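Local coordinates for snrnp sm-like protein (PDB 1H64) that forms a heptameric ring with the Sm fold and probably binds RNA, at residues L6-H10 with Y34-L38. Sequence-based numbering, arbitrary orientation.
Sequences LDVIH and YDIHL
Tyr34 points its ring across the helix, between Ile9 and His10, showing how one aromatic side chain can join apolar packing to a polar bond. Ile9 comes over one face, its CG2 3.6 Å from Tyr34 CG and displaced from the ring centre toward the rim, a CH-pi contact 24° off the normal. At the outer end Tyr34 OH meets His10 ND1 at 2.8 Å in a bent hydrogen bond (140°), each group lying near the plane of the other's ring. Tyr34 CG stands between its own N and carbonyl carbon (chi1 68°), which puts the root of the ring by Ile9 CG2 and lets the hydroxyl reach His10. A leucine here would probably leave His10 ND1 without this partner and Ile9 CG2 without its flat surface. Leu6, a turn earlier, fills the angle between ring and loop: its CD1 lies 4.0 Å from Tyr34 CE1 and 3.9 Å from Leu38 CD2, while Ile36 CD1 reaches back to its CG, the two side chains crossing at about a right angle. A type I turn, Asp35-Leu38, shapes this loop. The contact thus packs the N-terminal helix 5-11 of the Sm fold against the connection between strands 25-34 and 40-42, with Arg63 of a neighbouring subunit packing on Leu38.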
loop_
_atom_site.group_PDB
_atom_site.type_symbol
_atom_site.label_atom_id
_atom_site.label_comp_id
_atom_site.label_asym_id
_atom_site.label_seq_id
_atom_site.Cartn_x
_atom_site.Cartn_y
_atom_site.Cartn_z
ATOM N N LEU C 6 11.609 14.595 12.622
ATOM C CA LEU C 6 12.953 14.078 12.840
ATOM C C LEU C 6 13.722 14.718 13.996
ATOM O O LEU C 6 14.540 14.049 14.647
ATOM C CB LEU C 6 13.753 14.161 11.539
ATOM C CG LEU C 6 13.446 13.018 10.561
ATOM C CD1 LEU C 6 13.973 11.711 11.137
ATOM C CD2 LEU C 6 11.951 12.916 10.308
ATOM N N ASP C 7 13.474 15.994 14.263
ATOM C CA ASP C 7 14.146 16.677 15.375
ATOM C C ASP C 7 13.728 16.014 16.691
ATOM O O ASP C 7 14.553 15.760 17.566
ATOM C CB ASP C 7 13.740 18.155 15.451
ATOM C CG ASP C 7 14.128 18.939 14.217
ATOM O OD1 ASP C 7 15.235 18.702 13.690
ATOM O OD2 ASP C 7 13.333 19.807 13.791
ATOM N N VAL C 8 12.431 15.766 16.817
ATOM C CA VAL C 8 11.862 15.147 18.013
ATOM C C VAL C 8 12.477 13.770 18.240
ATOM O O VAL C 8 12.913 13.438 19.348
ATOM C CB VAL C 8 10.325 14.999 17.875
ATOM C CG1 VAL C 8 9.772 14.152 19.020
ATOM C CG2 VAL C 8 9.666 16.352 17.867
ATOM N N ILE C 9 12.511 12.960 17.185
ATOM C CA ILE C 9 13.083 11.628 17.276
ATOM C C ILE C 9 14.554 11.719 17.698
ATOM O O ILE C 9 15.025 10.952 18.560
ATOM C CB ILE C 9 12.957 10.896 15.922
ATOM C CG1 ILE C 9 11.478 10.667 15.599
ATOM C CG2 ILE C 9 13.713 9.578 15.944
ATOM C CD1 ILE C 9 10.710 9.926 16.673
ATOM N N HIS C 10 15.279 12.671 17.109
ATOM C CA HIS C 10 16.698 12.848 17.423
ATOM C C HIS C 10 16.925 13.215 18.885
ATOM O O HIS C 10 17.889 12.755 19.504
ATOM C CB HIS C 10 17.333 13.948 16.556
ATOM C CG HIS C 10 18.796 14.122 16.810
ATOM N ND1 HIS C 10 19.737 13.217 16.367
ATOM C CD2 HIS C 10 19.473 15.040 17.539
ATOM C CE1 HIS C 10 20.928 13.569 16.814
ATOM N NE2 HIS C 10 20.796 14.671 17.530
ATOM N N TYR C 34 17.927 5.452 14.651
ATOM C CA TYR C 34 16.809 5.711 13.760
ATOM C C TYR C 34 17.376 6.133 12.411
ATOM O O TYR C 34 18.573 6.361 12.288
ATOM C CB TYR C 34 15.942 6.846 14.317
ATOM C CG TYR C 34 16.609 8.209 14.313
ATOM C CD1 TYR C 34 16.467 9.080 13.224
ATOM C CD2 TYR C 34 17.412 8.620 15.379
ATOM C CE1 TYR C 34 17.113 10.316 13.200
ATOM C CE2 TYR C 34 18.058 9.858 15.361
ATOM C CZ TYR C 34 17.906 10.699 14.271
ATOM O OH TYR C 34 18.547 11.917 14.241
ATOM N N ASP C 35 16.520 6.189 11.404
ATOM C CA ASP C 35 16.964 6.674 10.101
ATOM C C ASP C 35 15.886 7.580 9.521
ATOM O O ASP C 35 14.826 7.767 10.115
ATOM C CB ASP C 35 17.310 5.526 9.143
ATOM C CG ASP C 35 16.134 4.618 8.862
ATOM O OD1 ASP C 35 14.981 5.097 8.872
ATOM O OD2 ASP C 35 16.378 3.421 8.610
ATOM N N ILE C 36 16.157 8.136 8.346
ATOM C CA ILE C 36 15.234 9.063 7.707
ATOM C C ILE C 36 13.864 8.513 7.315
ATOM O O ILE C 36 12.946 9.282 7.052
ATOM C CB ILE C 36 15.911 9.696 6.473
ATOM C CG1 ILE C 36 15.021 10.794 5.893
ATOM C CG2 ILE C 36 16.185 8.629 5.437
ATOM C CD1 ILE C 36 14.626 11.837 6.912
ATOM N N HIS C 37 13.713 7.190 7.287
ATOM C CA HIS C 37 12.424 6.576 6.934
ATOM C C HIS C 37 11.605 6.343 8.203
ATOM O O HIS C 37 10.490 5.826 8.165
ATOM C CB HIS C 37 12.660 5.233 6.233
ATOM C CG HIS C 37 13.597 5.322 5.077
ATOM N ND1 HIS C 37 13.304 6.044 3.939
ATOM C CD2 HIS C 37 14.851 4.841 4.906
ATOM C CE1 HIS C 37 14.340 6.008 3.118
ATOM N NE2 HIS C 37 15.293 5.284 3.682
ATOM N N LEU C 38 12.169 6.770 9.325
ATOM C CA LEU C 38 11.557 6.593 10.635
ATOM C C LEU C 38 11.580 5.131 11.085
ATOM O O LEU C 38 10.730 4.688 11.873
ATOM C CB LEU C 38 10.138 7.151 10.688
ATOM C CG LEU C 38 10.030 8.679 10.533
ATOM C CD1 LEU C 38 8.577 9.093 10.647
ATOM C CD2 LEU C 38 10.871 9.385 11.590
#